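Local structure of uncharacterized protein DUF1185 (3BYQ) at residues 8-13 against 65-70; 104-109 against 164-169. The protein is of unknown function but adopts a variant of the Bacillus chorismate mutase fold and may have a role in amino-acid metabolism. One frame throughout, in Å; residues are numbered along the deposited sequence.

Contact 1 of 2, residues 8-13 against 65-70; sequences RKRTLI and ATELVD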
ATOM      1  N   ARG B   8      17.267 -11.895 -12.854  1.00 15.77           N
ATOM      2  CA  ARG B   8      17.868 -11.274 -11.693  1.00 16.88           C
ATOM      3  C   ARG B   8      17.587 -12.107 -10.443  1.00 14.72           C
ATOM      4  O   ARG B   8      18.453 -12.393  -9.637  1.00 16.30           O
ATOM      5  CB  ARG B   8      17.339  -9.845 -11.508  1.00 15.32           C
ATOM      6  CG  ARG B   8      17.955  -9.203 -10.288  1.00 15.57           C
ATOM      7  CD  ARG B   8      17.761  -7.710 -10.195  1.00 14.21           C
ATOM      8  NE  ARG B   8      16.383  -7.270 -10.096  1.00 17.01           N
ATOM      9  CZ  ARG B   8      15.723  -7.061  -8.966  1.00 18.89           C
ATOM     10  NH1 ARG B   8      16.272  -7.327  -7.815  1.00 18.01           N
ATOM     11  NH2 ARG B   8      14.471  -6.630  -9.011  1.00 17.97           N
ATOM     12  N   LYS B   9      16.314 -12.444 -10.295  1.00 15.55           N
ATOM     13  CA  LYS B   9      15.856 -13.226  -9.142  1.00 17.15           C
ATOM     14  C   LYS B   9      14.603 -13.973  -9.437  1.00 16.99           C
ATOM     15  O   LYS B   9      13.911 -13.693 -10.406  1.00 16.60           O
ATOM     16  CB  LYS B   9      15.685 -12.332  -7.902  1.00 22.17           C
ATOM     17  CG  LYS B   9      14.616 -11.331  -8.011  1.00 23.30           C
ATOM     18  CD  LYS B   9      14.690 -10.321  -6.865  1.00 29.26           C
ATOM     19  CE  LYS B   9      14.364 -10.894  -5.525  1.00 26.66           C
ATOM     20  NZ  LYS B   9      14.612  -9.817  -4.457  1.00 26.86           N
ATOM     21  N   ARG B  10      14.341 -14.942  -8.581  1.00 18.29           N
ATOM     22  CA  ARG B  10      13.178 -15.813  -8.693  1.00 16.66           C
ATOM     23  C   ARG B  10      12.592 -16.027  -7.313  1.00 17.67           C
ATOM     24  O   ARG B  10      13.288 -15.912  -6.305  1.00 17.86           O
ATOM     25  CB  ARG B  10      13.612 -17.168  -9.254  1.00 18.65           C
ATOM     26  CG  ARG B  10      13.976 -17.187 -10.725  1.00 21.20           C
ATOM     27  CD  ARG B  10      14.593 -18.491 -11.119  1.00 20.43           C
ATOM     28  NE  ARG B  10      13.638 -19.598 -11.063  1.00 19.12           N
ATOM     29  CZ  ARG B  10      13.921 -20.868 -11.290  1.00 20.97           C
ATOM     30  NH1 ARG B  10      15.119 -21.221 -11.700  1.00 26.15           N
ATOM     31  NH2 ARG B  10      12.966 -21.782 -11.152  1.00 22.70           N
ATOM     32  N   THR B  11      11.294 -16.254  -7.266  1.00 17.49           N
ATOM     33  CA  THR B  11      10.656 -16.653  -6.025  1.00 18.72           C
ATOM     34  C   THR B  11       9.747 -17.831  -6.276  1.00 18.90           C
ATOM     35  O   THR B  11       9.161 -17.983  -7.359  1.00 20.36           O
ATOM     36  CB  THR B  11       9.876 -15.529  -5.310  1.00 22.29           C
ATOM     37  OG1 THR B  11       8.743 -15.150  -6.112  1.00 27.23           O
ATOM     38  CG2 THR B  11      10.803 -14.338  -5.035  1.00 21.38           C
ATOM     39  N   LEU B  12       9.722 -18.708  -5.295  1.00 18.38           N
ATOM     40  CA  LEU B  12       8.800 -19.832  -5.282  1.00 18.86           C
ATOM     41  C   LEU B  12       7.990 -19.661  -4.015  1.00 21.11           C
ATOM     42  O   LEU B  12       8.573 -19.478  -2.972  1.00 21.06           O
ATOM     43  CB  LEU B  12       9.570 -21.137  -5.234  1.00 18.87           C
ATOM     44  CG  LEU B  12       8.758 -22.434  -5.121  1.00 23.18           C
ATOM     45  CD1 LEU B  12       7.920 -22.603  -6.356  1.00 20.34           C
ATOM     46  CD2 LEU B  12       9.692 -23.616  -4.956  1.00 25.76           C
ATOM     47  N   ILE B  13       6.662 -19.640  -4.116  1.00 19.73           N
ATOM     48  CA  ILE B  13       5.854 -19.579  -2.895  0.50 19.82           C
ATOM     49  C   ILE B  13       4.876 -20.724  -2.901  1.00 19.26           C
ATOM     50  O   ILE B  13       4.330 -21.124  -3.944  1.00 18.88           O
ATOM     51  CB  ILE B  13       5.158 -18.242  -2.641  0.50 22.03           C
ATOM     52  CG1 ILE B  13       4.091 -17.969  -3.696  0.50 16.45           C
ATOM     53  CG2 ILE B  13       6.191 -17.108  -2.588  0.50 27.84           C
ATOM     54  CD1 ILE B  13       3.351 -16.652  -3.494  0.50 32.00           C
ATOM     55  N   ALA B  65       7.338 -23.817 -14.937  1.00 19.24           N
ATOM     56  CA  ALA B  65       6.297 -24.852 -14.857  1.00 18.27           C
ATOM     57  C   ALA B  65       6.906 -26.120 -14.291  1.00 17.74           C
ATOM     58  O   ALA B  65       6.310 -26.793 -13.486  1.00 17.78           O
ATOM     59  CB  ALA B  65       5.628 -25.113 -16.252  1.00 18.81           C
ATOM     60  N   THR B  66       8.103 -26.440 -14.742  1.00 17.84           N
ATOM     61  CA  THR B  66       8.818 -27.647 -14.246  1.00 19.33           C
ATOM     62  C   THR B  66       9.074 -27.557 -12.754  1.00 20.47           C
ATOM     63  O   THR B  66       8.891 -28.519 -12.010  1.00 19.71           O
ATOM     64  CB  THR B  66      10.127 -27.891 -15.027  1.00 21.03           C
ATOM     65  OG1 THR B  66       9.792 -28.052 -16.419  1.00 23.13           O
ATOM     66  CG2 THR B  66      10.832 -29.123 -14.544  1.00 22.48           C
ATOM     67  N   GLU B  67       9.436 -26.370 -12.303  1.00 19.33           N
ATOM     68  CA  GLU B  67       9.695 -26.167 -10.887  1.00 18.16           C
ATOM     69  C   GLU B  67       8.447 -26.417 -10.058  1.00 19.61           C
ATOM     70  O   GLU B  67       8.495 -26.995  -8.972  1.00 17.74           O
ATOM     71  CB  GLU B  67      10.186 -24.754 -10.625  1.00 19.63           C
ATOM     72  CG  GLU B  67      10.483 -24.498  -9.193  1.00 22.58           C
ATOM     73  CD  GLU B  67      11.000 -23.085  -8.919  1.00 24.42           C
ATOM     74  OE1 GLU B  67      10.612 -22.134  -9.653  1.00 23.64           O
ATOM     75  OE2 GLU B  67      11.788 -22.945  -7.954  1.00 29.13           O
ATOM     76  N   LEU B  68       7.319 -25.958 -10.581  1.00 17.43           N
ATOM     77  CA  LEU B  68       6.035 -26.097  -9.875  1.00 17.15           C
ATOM     78  C   LEU B  68       5.621 -27.561  -9.786  1.00 18.48           C
ATOM     79  O   LEU B  68       5.210 -28.039  -8.728  1.00 18.63           O
ATOM     80  CB  LEU B  68       4.958 -25.249 -10.523  1.00 17.40           C
ATOM     81  CG  LEU B  68       4.996 -23.734 -10.263  1.00 17.19           C
ATOM     82  CD1 LEU B  68       4.018 -22.959 -11.195  1.00 19.29           C
ATOM     83  CD2 LEU B  68       4.714 -23.453  -8.770  1.00 18.93           C
ATOM     84  N   VAL B  69       5.786 -28.303 -10.876  1.00 18.24           N
ATOM     85  CA  VAL B  69       5.447 -29.739 -10.851  0.50 20.30           C
ATOM     86  C   VAL B  69       6.362 -30.465  -9.886  1.00 20.18           C
ATOM     87  O   VAL B  69       5.909 -31.303  -9.096  1.00 21.02           O
ATOM     88  CB  VAL B  69       5.469 -30.381 -12.253  0.50 21.41           C
ATOM     89  CG1 VAL B  69       5.486 -31.906 -12.168  0.50 23.96           C
ATOM     90  CG2 VAL B  69       4.264 -29.898 -13.016  0.50 22.40           C
ATOM     91  N   ASP B  70       7.639 -30.129  -9.917  1.00 22.57           N
ATOM     92  CA  ASP B  70       8.591 -30.754  -8.999  1.00 21.01           C
ATOM     93  C   ASP B  70       8.257 -30.437  -7.531  1.00 23.01           C
ATOM     94  O   ASP B  70       8.523 -31.221  -6.628  1.00 25.58           O
ATOM     95  CB  ASP B  70      10.033 -30.331  -9.290  1.00 23.22           C
ATOM     96  CG  ASP B  70      10.567 -30.878 -10.633  1.00 31.47           C
ATOM     97  OD1 ASP B  70       9.886 -31.728 -11.262  1.00 35.81           O
ATOM     98  OD2 ASP B  70      11.671 -30.433 -11.058  1.00 33.50           O
TER
HETATM   99  O   HOH W   1      10.863 -19.074 -10.017  1.00 18.61           O

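Contact 2 of 2, residues 104-109 against 164-169; sequences WAMRSV and FALVMG. With EDO (1,2-ethanediol), chain C.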
ATOM      1  N   TRP B 104       1.335 -21.863 -22.907  1.00 22.02           N
ATOM      2  CA  TRP B 104       1.646 -23.032 -23.757  1.00 23.19           C
ATOM      3  C   TRP B 104       2.715 -23.892 -23.141  1.00 22.19           C
ATOM      4  O   TRP B 104       2.628 -25.126 -23.128  1.00 24.10           O
ATOM      5  CB  TRP B 104       2.001 -22.597 -25.170  1.00 24.58           C
ATOM      6  CG  TRP B 104       0.827 -21.958 -25.887  1.00 25.14           C
ATOM      7  CD1 TRP B 104      -0.318 -21.421 -25.326  1.00 23.75           C
ATOM      8  CD2 TRP B 104       0.746 -21.690 -27.287  1.00 24.81           C
ATOM      9  NE1 TRP B 104      -1.117 -20.886 -26.317  1.00 30.77           N
ATOM     10  CE2 TRP B 104      -0.484 -21.035 -27.520  1.00 22.71           C
ATOM     11  CE3 TRP B 104       1.594 -21.945 -28.365  1.00 26.34           C
ATOM     12  CZ2 TRP B 104      -0.877 -20.615 -28.786  1.00 30.56           C
ATOM     13  CZ3 TRP B 104       1.200 -21.544 -29.614  1.00 34.57           C
ATOM     14  CH2 TRP B 104      -0.031 -20.889 -29.817  1.00 29.81           C
ATOM     15  N   ALA B 105       3.728 -23.254 -22.589  1.00 18.11           N
ATOM     16  CA  ALA B 105       4.789 -24.003 -21.907  1.00 19.40           C
ATOM     17  C   ALA B 105       4.231 -24.822 -20.769  1.00 18.28           C
ATOM     18  O   ALA B 105       4.554 -26.000 -20.602  1.00 19.83           O
ATOM     19  CB  ALA B 105       5.911 -23.059 -21.406  1.00 20.74           C
HETATM   20  N   MSE B 106       3.393 -24.200 -19.954  1.00 19.02           N
HETATM   21  CA  MSE B 106       2.832 -24.902 -18.805  1.00 19.61           C
HETATM   22  C   MSE B 106       1.931 -26.044 -19.245  1.00 18.80           C
HETATM   23  O   MSE B 106       2.021 -27.167 -18.745  1.00 17.98           O
HETATM   24  CB  MSE B 106       2.108 -23.928 -17.862  1.00 21.78           C
HETATM   25  CG  MSE B 106       1.477 -24.641 -16.685  1.00 19.35           C
HETATM   26 SE   MSE B 106       1.100 -23.527 -15.226  0.75 15.03          SE
HETATM   27  CE  MSE B 106       0.007 -22.324 -16.141  1.00 15.87           C
ATOM     28  N   ARG B 107       1.062 -25.776 -20.203  1.00 19.33           N
ATOM     29  CA  ARG B 107       0.193 -26.824 -20.685  1.00 20.21           C
ATOM     30  C   ARG B 107       0.991 -27.991 -21.244  1.00 19.64           C
ATOM     31  O   ARG B 107       0.645 -29.154 -21.001  1.00 18.82           O
ATOM     32  CB  ARG B 107      -0.850 -26.267 -21.652  1.00 19.04           C
ATOM     33  CG  ARG B 107      -1.819 -25.421 -20.853  1.00 23.44           C
ATOM     34  CD  ARG B 107      -2.731 -24.667 -21.739  1.00 30.53           C
ATOM     35  NE  ARG B 107      -3.699 -25.550 -22.349  1.00 33.42           N
ATOM     36  CZ  ARG B 107      -4.591 -25.138 -23.228  1.00 34.77           C
ATOM     37  NH1 ARG B 107      -4.603 -23.870 -23.607  1.00 37.23           N
ATOM     38  NH2 ARG B 107      -5.453 -25.988 -23.747  1.00 39.30           N
ATOM     39  N   SER B 108       2.115 -27.710 -21.906  1.00 19.93           N
ATOM     40  CA  SER B 108       2.947 -28.796 -22.446  1.00 19.13           C
ATOM     41  C   SER B 108       3.615 -29.636 -21.345  1.00 20.75           C
ATOM     42  O   SER B 108       3.665 -30.857 -21.430  1.00 18.00           O
ATOM     43  CB  SER B 108       3.985 -28.249 -23.429  1.00 23.41           C
ATOM     44  OG  SER B 108       3.302 -27.724 -24.569  1.00 26.75           O
ATOM     45  N   VAL B 109       4.087 -28.967 -20.300  1.00 18.49           N
ATOM     46  CA  VAL B 109       4.681 -29.641 -19.134  1.00 18.17           C
ATOM     47  C   VAL B 109       3.673 -30.563 -18.463  1.00 17.99           C
ATOM     48  O   VAL B 109       4.003 -31.655 -18.034  1.00 21.04           O
ATOM     49  CB  VAL B 109       5.265 -28.632 -18.123  1.00 20.54           C
ATOM     50  CG1 VAL B 109       5.471 -29.242 -16.726  1.00 19.03           C
ATOM     51  CG2 VAL B 109       6.519 -27.996 -18.730  1.00 19.66           C
ATOM     52  N   PHE B 164       7.507 -12.359 -14.470  1.00 17.98           N
ATOM     53  CA  PHE B 164       6.647 -13.382 -15.067  1.00 15.35           C
ATOM     54  C   PHE B 164       6.409 -14.476 -14.051  1.00 16.34           C
ATOM     55  O   PHE B 164       7.324 -14.884 -13.360  1.00 16.86           O
ATOM     56  CB  PHE B 164       7.303 -13.979 -16.314  1.00 15.21           C
ATOM     57  CG  PHE B 164       7.384 -13.024 -17.500  1.00 15.89           C
ATOM     58  CD1 PHE B 164       6.218 -12.575 -18.107  1.00 16.39           C
ATOM     59  CD2 PHE B 164       8.592 -12.659 -18.052  1.00 16.77           C
ATOM     60  CE1 PHE B 164       6.254 -11.742 -19.206  1.00 20.62           C
ATOM     61  CE2 PHE B 164       8.645 -11.815 -19.173  1.00 17.21           C
ATOM     62  CZ  PHE B 164       7.457 -11.358 -19.739  1.00 19.83           C
ATOM     63  N   ALA B 165       5.177 -14.979 -14.022  1.00 16.45           N
ATOM     64  CA  ALA B 165       4.782 -15.977 -13.051  1.00 16.82           C
ATOM     65  C   ALA B 165       3.833 -17.036 -13.559  1.00 16.36           C
ATOM     66  O   ALA B 165       2.989 -16.771 -14.455  1.00 16.73           O
ATOM     67  CB  ALA B 165       4.109 -15.259 -11.842  1.00 17.24           C
ATOM     68  N   LEU B 166       3.969 -18.218 -12.965  1.00 17.58           N
ATOM     69  CA  LEU B 166       3.012 -19.302 -13.196  1.00 17.77           C
ATOM     70  C   LEU B 166       2.512 -19.730 -11.833  1.00 18.35           C
ATOM     71  O   LEU B 166       3.234 -19.633 -10.826  1.00 17.19           O
ATOM     72  CB  LEU B 166       3.652 -20.487 -13.893  1.00 17.86           C
ATOM     73  CG  LEU B 166       4.145 -20.237 -15.326  1.00 16.79           C
ATOM     74  CD1 LEU B 166       4.810 -21.478 -15.894  1.00 17.07           C
ATOM     75  CD2 LEU B 166       3.006 -19.784 -16.199  1.00 16.83           C
ATOM     76  N   VAL B 167       1.293 -20.228 -11.817  1.00 16.27           N
ATOM     77  CA  VAL B 167       0.652 -20.737 -10.624  1.00 15.48           C
ATOM     78  C   VAL B 167       0.076 -22.123 -10.885  1.00 17.83           C
ATOM     79  O   VAL B 167      -0.500 -22.371 -11.919  1.00 17.37           O
ATOM     80  CB  VAL B 167      -0.487 -19.812 -10.153  1.00 18.36           C
ATOM     81  CG1 VAL B 167      -1.220 -20.398  -8.914  1.00 18.58           C
ATOM     82  CG2 VAL B 167       0.044 -18.412  -9.863  1.00 20.68           C
HETATM   83  N   MSE B 168       0.276 -23.021  -9.912  1.00 16.08           N
HETATM   84  CA  MSE B 168      -0.396 -24.327  -9.882  1.00 19.04           C
HETATM   85  C   MSE B 168      -0.914 -24.594  -8.486  1.00 19.71           C
HETATM   86  O   MSE B 168      -0.349 -24.113  -7.498  1.00 19.11           O
HETATM   87  CB  MSE B 168       0.486 -25.492 -10.296  1.00 17.14           C
HETATM   88  CG  MSE B 168       0.973 -25.418 -11.754  1.00 22.72           C
HETATM   89 SE   MSE B 168       2.014 -27.001 -12.126  0.75 14.71          SE
HETATM   90  CE  MSE B 168       2.821 -26.397 -13.768  1.00 17.63           C
ATOM     91  N   GLY B 169      -1.961 -25.390  -8.432  1.00 17.27           N
ATOM     92  CA  GLY B 169      -2.609 -25.752  -7.175  1.00 16.69           C
ATOM     93  C   GLY B 169      -3.195 -27.143  -7.220  1.00 17.22           C
ATOM     94  O   GLY B 169      -3.370 -27.712  -8.295  1.00 18.31           O
TER
HETATM   95  C1  EDO C 202      -3.389 -18.164 -24.691  1.00 46.39           C
HETATM   96  O1  EDO C 202      -3.685 -19.553 -24.921  1.00 43.48           O
HETATM   97  C2  EDO C 202      -2.672 -17.541 -25.888  1.00 45.15           C
HETATM   98  O2  EDO C 202      -3.633 -16.986 -26.782  1.00 51.03           O

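Contact 1 of 2, residues 8-13 against 65-70
The Arg10 guanidinium meets the Glu67 carboxylate edge-on: Glu67 OE1 lies near the guanidinium plane, 2.8 Å from Arg10 NH2, while the carboxylate is turned 69° out of that plane. The setting is a helix packed along one face of a sheet in a variant of the Bacillus chorismate mutase fold, where strand 7-17 and helix 51-72 run roughly alike. The ion pair is a salt bridge, but a bent one, weak as a hydrogen bond with an N-H...O angle of 138°. A water in the guanidinium plane accepts from Arg10 NE at 3.0 Å and can donate to Glu67 OE1, though other acceptors compete for its protons. Glu67 reaches the strand because its CG stands anti to the backbone N (chi1 -179°) and the chain stays extended beyond it. Its OE1 is also hydrogen-bonded to Ser34 on strand 29-39, so Arg10 and Ser34 both hold this oxygen, with the water beside them. Residues 9-13 also pair antiparallel with a strand of the second subunit, whose Tyr18 packs on Arg10. Next to the ion pair Leu12 points at the helix; its CD2 sits 3.7 Å from Glu67 OE2, and its CD1 touches Leu68 CD2 at 4.1 Å.

Contact 2 of 2, residues 104-109 against 164-169
Helix 104-109 and strand 164-169 run in broadly the same direction, with 34° between their local axes and 10.4 Å between those axes at closest approach. The backbones come nearest where Met106 faces Leu166, at 7.9 Å between CA and CA, and no hydrogen bond crosses the gap. Side chains fill it instead, and Met106, a selenomethionine, does most of the work. With CG anti to the backbone N (chi1 178°) its chain heads for the strand, then bends at the last torsion (chi3 57°) to swing the methyl toward Leu166, where Met106 CE lies 3.9 Å from Leu166 CD2. Leu166 slides past it from the other direction, bringing its CD1 alongside Met106 CB. The layer so formed joins helix 98-109 to the mixed sheet of this chorismate mutase-like fold, in which strand 161-169 is flanked by strands 29-39 and 79-86, antiparallel to both. Tyr80 of strand 79-86 also touches Met106, and helix 51-72 meets Leu166 through Ala65 and Leu68. Further along the strand, Met168, likewise a selenomethionine, stretches out beyond CG until its methyl sits beside the bend in Met106: Met168 CE is 3.7 Å from Met106 SE and equally close to Met106 CG. Met106 SE also rests 3.9 Å from the backbone oxygen Val167 O. At the start of the helical segment, Trp104 presents its ring edge to a 1,2-ethanediol, probably from the crystallisation liquor; Trp104 NE1 donates to O1 of the diol at 3.2 Å, with the acceptor in the ring plane.

How the contacts relate
Both contacts set a helix against the same mixed sheet, at similar axis distances and small angles, but their places differ. Contact 2 is buried through all its touching residues and relies on apolar side chains, two of them selenomethionines. Contact 1, only partly buried, is made by strand 7-17, which carries the sheet on into a second subunit, and there an ion pair and a water join the leucines. Their centres are 10 Å apart and they touch directly: Leu68 CD1 packs against Leu166 O, and Val69 CG2 against Met168 SE. Helix 51-72 reaches strand 7-17 with Glu67 and Leu68 and strand 161-169 with Ala65, Leu68 and Val69, so Leu68 takes part in both.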